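Long-range contacts in methylxanthine N1-demethylase NdmA (Pseudomonas putida, PDB 6ICN), which catalyses the N1-demethylation of caffeine to theobromine and formaldehyde, using O2 and NADH, as a Rieske oxygenase with a [2Fe-2S] cluster: residues 155-165 against 261-269; 35-43 against 270-281. All coordinates share one frame; numbering follows the deposited sequence.

How the contacts relate
From the N terminus, 35-43 comes first, an outer strand of the six-stranded sheet on the Rieske side and the start of the helix after it. The chain then passes the [2Fe-2S] cluster ligands and reaches the loop 155-165, which opens contact 1. That loop closes on 261-269 after the chain has supplied several caffeine-pocket residues and the cobalt ligands His-191 and His-196. Residues 270-281 follow directly and close contact 2, so contact 1 is nested inside it. Both contacts use strand 263-274 of the seven-stranded sheet, their centres about 20 Å apart. Contact 1 lays the connecting loop on this sheet; contact 2 joins the sheet to the Rieske side. Val-269 packs against Pro-37 where they meet.

Contact 1: 155-165 against 261-269. With CFF (caffeine), chain F.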
loop_
_atom_site.group_PDB
_atom_site.type_symbol
_atom_site.label_atom_id
_atom_site.label_comp_id
_atom_site.label_asym_id
_atom_site.label_seq_id
_atom_site.Cartn_x
_atom_site.Cartn_y
_atom_site.Cartn_z
ATOM N N PRO A 155 -15.019 -25.743 29.447
ATOM C CA PRO A 155 -16.297 -25.042 29.648
ATOM C C PRO A 155 -17.530 -25.707 29.059
ATOM O O PRO A 155 -17.455 -26.478 28.097
ATOM C CB PRO A 155 -16.036 -23.692 28.963
ATOM C CG PRO A 155 -14.586 -23.456 29.207
ATOM C CD PRO A 155 -13.929 -24.810 29.110
ATOM N N TYR A 156 -18.682 -25.377 29.640
ATOM C CA TYR A 156 -19.966 -25.941 29.257
ATOM C C TYR A 156 -20.609 -25.130 28.133
ATOM O O TYR A 156 -20.767 -23.911 28.244
ATOM C CB TYR A 156 -20.873 -25.975 30.489
ATOM C CG TYR A 156 -22.345 -26.233 30.238
ATOM C CD1 TYR A 156 -22.802 -27.495 29.891
ATOM C CD2 TYR A 156 -23.282 -25.213 30.390
ATOM C CE1 TYR A 156 -24.160 -27.730 29.679
ATOM C CE2 TYR A 156 -24.644 -25.439 30.198
ATOM C CZ TYR A 156 -25.072 -26.703 29.836
ATOM O OH TYR A 156 -26.424 -26.917 29.639
ATOM N N PHE A 157 -20.997 -25.824 27.064
ATOM C CA PHE A 157 -21.800 -25.294 25.967
ATOM C C PHE A 157 -23.121 -26.059 25.949
ATOM O O PHE A 157 -23.130 -27.267 25.692
ATOM C CB PHE A 157 -21.030 -25.467 24.649
ATOM C CG PHE A 157 -21.757 -25.005 23.409
ATOM C CD1 PHE A 157 -22.669 -23.958 23.442
ATOM C CD2 PHE A 157 -21.474 -25.603 22.186
ATOM C CE1 PHE A 157 -23.320 -23.518 22.271
ATOM C CE2 PHE A 157 -22.107 -25.166 21.012
ATOM C CZ PHE A 157 -23.033 -24.135 21.053
ATOM N N SER A 158 -24.233 -25.362 26.210
ATOM C CA SER A 158 -25.508 -26.051 26.429
ATOM C C SER A 158 -26.073 -26.682 25.155
ATOM O O SER A 158 -26.850 -27.646 25.230
ATOM C CB SER A 158 -26.533 -25.078 27.031
ATOM O OG SER A 158 -26.896 -24.042 26.121
ATOM N N ALA A 159 -25.726 -26.157 23.983
ATOM C CA ALA A 159 -26.362 -26.576 22.743
ATOM C C ALA A 159 -25.738 -27.816 22.136
ATOM O O ALA A 159 -26.318 -28.382 21.205
ATOM C CB ALA A 159 -26.318 -25.448 21.705
ATOM N N ALA A 160 -24.580 -28.247 22.628
ATOM C CA ALA A 160 -23.931 -29.425 22.067
ATOM C C ALA A 160 -24.858 -30.632 22.191
ATOM O O ALA A 160 -25.454 -30.865 23.246
ATOM C CB ALA A 160 -22.606 -29.684 22.781
ATOM N N ASN A 161 -25.024 -31.359 21.086
ATOM C CA ASN A 161 -25.811 -32.595 21.057
ATOM C C ASN A 161 -27.284 -32.355 21.389
ATOM O O ASN A 161 -27.947 -33.220 21.966
ATOM C CB ASN A 161 -25.217 -33.649 21.999
ATOM C CG ASN A 161 -23.757 -33.947 21.690
ATOM O OD1 ASN A 161 -23.400 -34.249 20.547
ATOM N ND2 ASN A 161 -22.900 -33.837 22.705
ATOM N N ASP A 162 -27.805 -31.173 21.050
ATOM C CA ASP A 162 -29.244 -30.917 21.077
ATOM C C ASP A 162 -29.709 -30.893 19.632
ATOM O O ASP A 162 -29.514 -29.888 18.934
ATOM C CB ASP A 162 -29.567 -29.594 21.783
ATOM C CG ASP A 162 -31.069 -29.299 21.869
ATOM O OD1 ASP A 162 -31.879 -29.904 21.133
ATOM O OD2 ASP A 162 -31.443 -28.426 22.680
ATOM N N PRO A 163 -30.311 -31.975 19.125
ATOM C CA PRO A 163 -30.649 -32.032 17.692
ATOM C C PRO A 163 -31.696 -31.020 17.255
ATOM O O PRO A 163 -31.927 -30.893 16.047
ATOM C CB PRO A 163 -31.166 -33.468 17.514
ATOM C CG PRO A 163 -31.665 -33.847 18.868
ATOM C CD PRO A 163 -30.733 -33.190 19.843
ATOM N N ARG A 164 -32.344 -30.311 18.180
ATOM C CA ARG A 164 -33.278 -29.262 17.790
ATOM C C ARG A 164 -32.578 -28.001 17.293
ATOM O O ARG A 164 -33.259 -27.104 16.783
ATOM C CB ARG A 164 -34.183 -28.878 18.962
ATOM C CG ARG A 164 -35.000 -30.020 19.529
ATOM C CD ARG A 164 -35.725 -29.596 20.792
ATOM N NE ARG A 164 -34.809 -29.081 21.809
ATOM C CZ ARG A 164 -34.981 -27.932 22.455
ATOM N NH1 ARG A 164 -36.046 -27.179 22.199
ATOM N NH2 ARG A 164 -34.099 -27.544 23.374
ATOM N N LEU A 165 -31.259 -27.897 17.450
ATOM C CA LEU A 165 -30.544 -26.642 17.237
ATOM C C LEU A 165 -29.488 -26.799 16.150
ATOM O O LEU A 165 -28.714 -27.762 16.164
ATOM C CB LEU A 165 -29.878 -26.174 18.528
ATOM C CG LEU A 165 -30.706 -26.148 19.814
ATOM C CD1 LEU A 165 -29.859 -25.651 20.984
ATOM C CD2 LEU A 165 -31.957 -25.288 19.634
ATOM N N SER A 261 -40.224 -16.573 19.794
ATOM C CA SER A 261 -40.563 -17.662 20.718
ATOM C C SER A 261 -39.732 -18.914 20.442
ATOM O O SER A 261 -40.249 -20.034 20.395
ATOM C CB SER A 261 -42.060 -17.980 20.668
ATOM O OG SER A 261 -42.810 -16.927 21.248
ATOM N N SER A 262 -38.422 -18.719 20.274
ATOM C CA SER A 262 -37.530 -19.827 19.949
ATOM C C SER A 262 -36.183 -19.631 20.637
ATOM O O SER A 262 -35.805 -18.514 21.006
ATOM C CB SER A 262 -37.350 -19.959 18.437
ATOM O OG SER A 262 -36.999 -18.717 17.857
ATOM N N LEU A 263 -35.463 -20.738 20.803
ATOM C CA LEU A 263 -34.212 -20.739 21.553
ATOM C C LEU A 263 -33.049 -20.297 20.665
ATOM O O LEU A 263 -32.951 -20.691 19.501
ATOM C CB LEU A 263 -33.942 -22.134 22.121
ATOM C CG LEU A 263 -32.672 -22.332 22.956
ATOM C CD1 LEU A 263 -32.672 -21.419 24.177
ATOM C CD2 LEU A 263 -32.498 -23.788 23.367
ATOM N N HIS A 264 -32.193 -19.437 21.214
ATOM C CA HIS A 264 -30.976 -18.974 20.550
ATOM C C HIS A 264 -29.883 -18.988 21.607
ATOM O O HIS A 264 -30.066 -18.409 22.681
ATOM C CB HIS A 264 -31.183 -17.566 19.957
ATOM C CG HIS A 264 -30.132 -17.137 18.971
ATOM N ND1 HIS A 264 -30.348 -17.119 17.606
ATOM C CD2 HIS A 264 -28.872 -16.676 19.159
ATOM C CE1 HIS A 264 -29.258 -16.681 16.997
ATOM N NE2 HIS A 264 -28.350 -16.400 17.917
ATOM N N VAL A 265 -28.771 -19.677 21.342
ATOM C CA VAL A 265 -27.701 -19.840 22.324
ATOM C C VAL A 265 -26.440 -19.172 21.792
ATOM O O VAL A 265 -26.050 -19.411 20.644
ATOM C CB VAL A 265 -27.422 -21.322 22.628
ATOM C CG1 VAL A 265 -26.377 -21.452 23.726
ATOM C CG2 VAL A 265 -28.720 -22.052 23.013
ATOM N N LEU A 266 -25.801 -18.357 22.625
ATOM C CA LEU A 266 -24.519 -17.738 22.301
ATOM C C LEU A 266 -23.457 -18.295 23.234
ATOM O O LEU A 266 -23.606 -18.241 24.461
ATOM C CB LEU A 266 -24.576 -16.217 22.435
ATOM C CG LEU A 266 -25.642 -15.522 21.596
ATOM C CD1 LEU A 266 -25.880 -14.127 22.149
ATOM C CD2 LEU A 266 -25.204 -15.451 20.130
ATOM N N PHE A 267 -22.384 -18.828 22.663
ATOM C CA PHE A 267 -21.275 -19.355 23.445
ATOM C C PHE A 267 -20.048 -18.542 23.068
ATOM O O PHE A 267 -19.570 -18.610 21.926
ATOM C CB PHE A 267 -21.077 -20.847 23.182
ATOM C CG PHE A 267 -19.904 -21.451 23.898
ATOM C CD1 PHE A 267 -19.981 -21.788 25.249
ATOM C CD2 PHE A 267 -18.719 -21.705 23.219
ATOM C CE1 PHE A 267 -18.907 -22.365 25.893
ATOM C CE2 PHE A 267 -17.619 -22.286 23.864
ATOM C CZ PHE A 267 -17.713 -22.618 25.204
ATOM N N ASN A 268 -19.562 -17.743 24.007
ATOM C CA ASN A 268 -18.442 -16.851 23.741
ATOM C C ASN A 268 -17.311 -17.167 24.705
ATOM O O ASN A 268 -17.534 -17.261 25.917
ATOM C CB ASN A 268 -18.873 -15.380 23.863
ATOM C CG ASN A 268 -17.837 -14.422 23.274
ATOM O OD1 ASN A 268 -16.980 -13.921 24.005
ATOM N ND2 ASN A 268 -17.894 -14.187 21.939
ATOM N N VAL A 269 -16.102 -17.349 24.177
ATOM C CA VAL A 269 -14.942 -17.617 25.027
ATOM C C VAL A 269 -13.708 -16.912 24.456
ATOM O O VAL A 269 -13.516 -16.840 23.236
ATOM C CB VAL A 269 -14.729 -19.141 25.200
ATOM C CG1 VAL A 269 -14.571 -19.855 23.826
ATOM C CG2 VAL A 269 -13.554 -19.439 26.141
HETATM N N1 CFF F . -24.020 -10.104 23.541
HETATM C C2 CFF F . -25.374 -10.223 23.727
HETATM C C10 CFF F . -23.173 -9.707 24.652
HETATM C C6 CFF F . -23.471 -10.345 22.348
HETATM N N3 CFF F . -26.172 -10.591 22.692
HETATM O O11 CFF F . -25.856 -10.004 24.797
HETATM C C12 CFF F . -27.614 -10.719 22.877
HETATM C C4 CFF F . -25.620 -10.834 21.481
HETATM C C5 CFF F . -24.289 -10.724 21.299
HETATM N N9 CFF F . -26.165 -11.206 20.310
HETATM O O13 CFF F . -22.285 -10.239 22.190
HETATM N N7 CFF F . -24.018 -11.038 20.019
HETATM C C8 CFF F . -25.174 -11.332 19.412
HETATM C C14 CFF F . -22.845 -11.130 19.166
#
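Phe-157 and Phe-267 have their CA atoms 6.5 Å apart, and segment 155-165, winding through three beta turns from Phe-157 on, runs counter to strand 263-269 as far as Leu-165 beside Leu-263. CB of Phe-157 sits over a face of the Phe-267 ring, 4.1 Å from its centroid, a CH-pi contact; CD1 of Phe-157 lies 3.5 Å from CB of Phe-267, with the ring planes inclined at 36°. Pro-155 CB comes to the edge of the Phe-267 ring, 4.3 Å from CZ. The strand belongs to the seven-stranded antiparallel sheet of the oxygenase C-terminal domain; Leu-263, Val-265 and Phe-267 point toward the loop, whereas Leu-266 faces the substrate, its CD1 3.4 Å from C4 of caffeine. With chi1 of -176°, Val-265 holds CG1 anti to its N, which brings it to the edge of the Phe-157 ring, 3.6 Å from Ser-158 OG. Leu-165 CD1 packs 4.0 Å from Leu-263 CD2. Arg-164 crosses Leu-263 at about a right angle, bringing NH2 to its CD2, and grips Asp-162 side-on in a salt bridge: NE meets OD1 and NH2 meets OD2 (2.9 Å), and OD1 also takes the arginine's backbone N-H in an Asx turn.

Contact 2: 35-43 against 270-281; sequences WHPVCTVTE and SCPVDSHTTKNF
Ser-270 turns its carbonyl O to Pro-37 CD and reaches His-36 through a water that donates to this oxygen and lies 2.8 Å from His-36 ND1, at the edge of the imidazole and in its plane; the other ring nitrogen, NE2, is hydrogen-bonded to Leu-31 O. At Cys-271, where strand 35-40 crosses strand 270-274 at 84°, the packing is tight: CB is 3.0 Å from Pro-37 O, a buried carbonyl oxygen with no hydrogen-bond partner in the model, and SG is also close by. Pro-272 covers one face of the His-36 ring, its CG 4.0 Å from the centroid and 15° off the normal, a CH-pi contact. The chain then turns back in a beta hairpin, and two backbone bonds between Cys-271 and Lys-279 make these a hydrogen-bonded pair. Lys-279, extended along its whole length with CG anti to the backbone N (chi1 177°), carries NZ to Val-38 O (2.9 Å) and, in a salt bridge, to Glu-43 OE1 (3.0 Å), with a weak bond to OE2. OE1 also accepts from Thr-40 N at 2.9 Å through its anti lone pair, and Glu-43 N donates to Thr-40 OG1, completing the capping box that starts helix 41-47. A leucine in place of Glu-43 would probably leave the ammonium of Lys-279 without its countercharge and Thr-40 N without its capping bond. Phe-281 ends the contact, with Pro-37 CG 3.8 Å from its CD1, Thr-40 CG2 at the ring edge, and CZ 3.5 Å from Cys-39 N. Two bonds from different directions thus fix the Glu-43 carboxylate, and the lysine charge, within a buried boundary between the Rieske-side sheet and the C-terminal domain, is probably balanced by that carboxylate and steadied by the Val-38 carbonyl.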
loop_
_atom_site.group_PDB
_atom_site.type_symbol
_atom_site.label_atom_id
_atom_site.label_comp_id
_atom_site.label_asym_id
_atom_site.label_seq_id
_atom_site.Cartn_x
_atom_site.Cartn_y
_atom_site.Cartn_z
ATOM N N TRP A 35 -8.550 -24.773 31.164
ATOM C CA TRP A 35 -8.607 -25.029 29.724
ATOM C C TRP A 35 -8.947 -23.745 28.981
ATOM O O TRP A 35 -9.926 -23.070 29.313
ATOM C CB TRP A 35 -9.664 -26.089 29.411
ATOM C CG TRP A 35 -9.345 -27.462 29.963
ATOM C CD1 TRP A 35 -9.618 -27.932 31.229
ATOM C CD2 TRP A 35 -8.700 -28.540 29.268
ATOM N NE1 TRP A 35 -9.171 -29.232 31.356
ATOM C CE2 TRP A 35 -8.610 -29.627 30.167
ATOM C CE3 TRP A 35 -8.191 -28.691 27.974
ATOM C CZ2 TRP A 35 -8.043 -30.849 29.806
ATOM C CZ3 TRP A 35 -7.619 -29.906 27.621
ATOM C CH2 TRP A 35 -7.567 -30.974 28.530
ATOM N N HIS A 36 -8.175 -23.441 27.938
ATOM C CA HIS A 36 -8.464 -22.298 27.089
ATOM C C HIS A 36 -8.523 -22.745 25.634
ATOM O O HIS A 36 -7.701 -23.556 25.209
ATOM C CB HIS A 36 -7.386 -21.214 27.226
ATOM C CG HIS A 36 -7.201 -20.713 28.630
ATOM N ND1 HIS A 36 -8.080 -19.833 29.228
ATOM C CD2 HIS A 36 -6.226 -20.954 29.537
ATOM C CE1 HIS A 36 -7.663 -19.573 30.458
ATOM N NE2 HIS A 36 -6.538 -20.239 30.672
ATOM N N PRO A 37 -9.437 -22.181 24.842
ATOM C CA PRO A 37 -9.463 -22.491 23.405
ATOM C C PRO A 37 -8.327 -21.756 22.720
ATOM O O PRO A 37 -8.010 -20.614 23.064
ATOM C CB PRO A 37 -10.824 -21.946 22.953
ATOM C CG PRO A 37 -11.026 -20.724 23.867
ATOM C CD PRO A 37 -10.368 -21.088 25.198
ATOM N N VAL A 38 -7.710 -22.406 21.739
ATOM C CA VAL A 38 -6.609 -21.768 21.029
ATOM C C VAL A 38 -6.873 -21.621 19.544
ATOM O O VAL A 38 -6.264 -20.740 18.911
ATOM C CB VAL A 38 -5.277 -22.506 21.264
ATOM C CG1 VAL A 38 -4.904 -22.415 22.756
ATOM C CG2 VAL A 38 -5.345 -23.982 20.785
ATOM N N CYS A 39 -7.769 -22.412 18.978
ATOM C CA CYS A 39 -8.088 -22.329 17.560
ATOM C C CYS A 39 -9.349 -23.133 17.323
ATOM O O CYS A 39 -9.758 -23.931 18.173
ATOM C CB CYS A 39 -6.932 -22.853 16.698
ATOM S SG CYS A 39 -6.569 -24.638 16.875
ATOM N N THR A 40 -9.987 -22.883 16.182
ATOM C CA THR A 40 -11.028 -23.792 15.728
ATOM C C THR A 40 -10.390 -24.993 15.037
ATOM O O THR A 40 -9.240 -24.941 14.578
ATOM C CB THR A 40 -11.989 -23.117 14.745
ATOM O OG1 THR A 40 -11.282 -22.784 13.538
ATOM C CG2 THR A 40 -12.595 -21.846 15.355
ATOM N N VAL A 41 -11.150 -26.093 14.991
ATOM C CA VAL A 41 -10.718 -27.253 14.208
ATOM C C VAL A 41 -10.505 -26.850 12.757
ATOM O O VAL A 41 -9.507 -27.230 12.130
ATOM C CB VAL A 41 -11.731 -28.408 14.344
ATOM C CG1 VAL A 41 -11.380 -29.558 13.374
ATOM C CG2 VAL A 41 -11.730 -28.932 15.784
ATOM N N THR A 42 -11.398 -26.003 12.234
ATOM C CA THR A 42 -11.253 -25.468 10.881
ATOM C C THR A 42 -9.904 -24.770 10.687
ATOM O O THR A 42 -9.204 -25.019 9.692
ATOM C CB THR A 42 -12.422 -24.531 10.586
ATOM O OG1 THR A 42 -13.613 -25.327 10.473
ATOM C CG2 THR A 42 -12.189 -23.774 9.266
ATOM N N GLU A 43 -9.496 -23.922 11.640
ATOM C CA GLU A 43 -8.177 -23.294 11.533
ATOM C C GLU A 43 -7.057 -24.328 11.491
ATOM O O GLU A 43 -6.109 -24.194 10.708
ATOM C CB GLU A 43 -7.948 -22.331 12.699
ATOM C CG GLU A 43 -8.680 -21.031 12.598
ATOM C CD GLU A 43 -8.379 -20.147 13.788
ATOM O OE1 GLU A 43 -8.619 -20.598 14.921
ATOM O OE2 GLU A 43 -7.900 -19.006 13.591
ATOM N N SER A 270 -12.876 -16.376 25.347
ATOM C CA SER A 270 -11.681 -15.626 24.972
ATOM C C SER A 270 -10.436 -16.459 25.249
ATOM O O SER A 270 -10.270 -16.980 26.360
ATOM C CB SER A 270 -11.570 -14.300 25.742
ATOM O OG SER A 270 -12.702 -13.466 25.572
ATOM N N CYS A 271 -9.561 -16.567 24.257
ATOM C CA CYS A 271 -8.204 -17.060 24.484
ATOM C C CYS A 271 -7.318 -15.914 24.960
ATOM O O CYS A 271 -7.130 -14.932 24.219
ATOM C CB CYS A 271 -7.619 -17.664 23.220
ATOM S SG CYS A 271 -5.901 -18.270 23.374
ATOM N N PRO A 272 -6.775 -15.982 26.167
ATOM C CA PRO A 272 -5.802 -14.977 26.605
ATOM C C PRO A 272 -4.463 -15.203 25.922
ATOM O O PRO A 272 -3.621 -15.981 26.381
ATOM C CB PRO A 272 -5.720 -15.212 28.117
ATOM C CG PRO A 272 -5.954 -16.693 28.248
ATOM C CD PRO A 272 -7.001 -17.018 27.199
ATOM N N VAL A 273 -4.260 -14.528 24.799
ATOM C CA VAL A 273 -3.081 -14.804 23.988
ATOM C C VAL A 273 -1.840 -14.280 24.682
ATOM O O VAL A 273 -0.808 -14.966 24.757
ATOM C CB VAL A 273 -3.253 -14.199 22.580
ATOM C CG1 VAL A 273 -1.925 -14.213 21.823
ATOM C CG2 VAL A 273 -4.319 -14.963 21.808
ATOM N N ASP A 274 -1.912 -13.046 25.178
ATOM C CA ASP A 274 -0.834 -12.480 25.978
ATOM C C ASP A 274 -1.431 -11.399 26.878
ATOM O O ASP A 274 -2.654 -11.339 27.058
ATOM C CB ASP A 274 0.308 -11.978 25.080
ATOM C CG ASP A 274 -0.122 -10.890 24.102
ATOM O OD1 ASP A 274 -1.072 -10.132 24.383
ATOM O OD2 ASP A 274 0.511 -10.782 23.034
ATOM N N SER A 275 -0.571 -10.529 27.409
ATOM C CA SER A 275 -0.987 -9.544 28.404
ATOM C C SER A 275 -1.981 -8.527 27.867
ATOM O O SER A 275 -2.684 -7.895 28.669
ATOM C CB SER A 275 0.238 -8.805 28.955
ATOM O OG SER A 275 0.755 -7.900 27.998
ATOM N N HIS A 276 -2.060 -8.322 26.545
ATOM C CA HIS A 276 -2.955 -7.291 26.029
ATOM C C HIS A 276 -3.828 -7.732 24.857
ATOM O O HIS A 276 -4.446 -6.873 24.210
ATOM C CB HIS A 276 -2.158 -6.041 25.625
ATOM C CG HIS A 276 -1.101 -6.301 24.601
ATOM N ND1 HIS A 276 -1.286 -6.043 23.258
ATOM C CD2 HIS A 276 0.150 -6.809 24.717
ATOM C CE1 HIS A 276 -0.190 -6.372 22.593
ATOM N NE2 HIS A 276 0.694 -6.844 23.455
ATOM N N THR A 277 -3.902 -9.028 24.556
ATOM C CA THR A 277 -4.560 -9.501 23.343
ATOM C C THR A 277 -5.484 -10.665 23.655
ATOM O O THR A 277 -5.161 -11.507 24.498
ATOM C CB THR A 277 -3.514 -9.966 22.315
ATOM O OG1 THR A 277 -2.577 -8.912 22.084
ATOM C CG2 THR A 277 -4.170 -10.363 20.985
ATOM N N THR A 278 -6.624 -10.708 22.977
ATOM C CA THR A 278 -7.507 -11.864 23.018
ATOM C C THR A 278 -7.790 -12.350 21.607
ATOM O O THR A 278 -7.964 -11.554 20.677
ATOM C CB THR A 278 -8.845 -11.575 23.723
ATOM O OG1 THR A 278 -9.339 -10.290 23.334
ATOM C CG2 THR A 278 -8.657 -11.618 25.236
ATOM N N LYS A 279 -7.829 -13.670 21.461
ATOM C CA LYS A 279 -8.413 -14.312 20.292
ATOM C C LYS A 279 -9.748 -14.877 20.752
ATOM O O LYS A 279 -9.792 -15.739 21.644
ATOM C CB LYS A 279 -7.483 -15.404 19.755
ATOM C CG LYS A 279 -8.042 -16.186 18.580
ATOM C CD LYS A 279 -7.062 -17.310 18.220
ATOM C CE LYS A 279 -7.534 -18.035 16.963
ATOM N NZ LYS A 279 -6.539 -19.092 16.536
ATOM N N ASN A 280 -10.835 -14.356 20.195
ATOM C CA ASN A 280 -12.164 -14.615 20.720
ATOM C C ASN A 280 -12.950 -15.541 19.803
ATOM O O ASN A 280 -12.835 -15.471 18.578
ATOM C CB ASN A 280 -12.906 -13.300 20.942
ATOM C CG ASN A 280 -12.141 -12.393 21.889
ATOM O OD1 ASN A 280 -12.102 -12.647 23.098
ATOM N ND2 ASN A 280 -11.475 -11.374 21.345
ATOM N N PHE A 281 -13.756 -16.411 20.410
ATOM C CA PHE A 281 -14.554 -17.390 19.688
ATOM C C PHE A 281 -16.027 -17.193 20.020
ATOM O O PHE A 281 -16.386 -17.021 21.193
ATOM C CB PHE A 281 -14.117 -18.822 20.052
ATOM C CG PHE A 281 -12.656 -19.103 19.785
ATOM C CD1 PHE A 281 -11.679 -18.753 20.724
ATOM C CD2 PHE A 281 -12.251 -19.707 18.594
ATOM C CE1 PHE A 281 -10.325 -19.010 20.483
ATOM C CE2 PHE A 281 -10.890 -19.960 18.340
ATOM C CZ PHE A 281 -9.929 -19.612 19.275
HETATM O O HOH W 1 -10.503 -19.159 27.939
#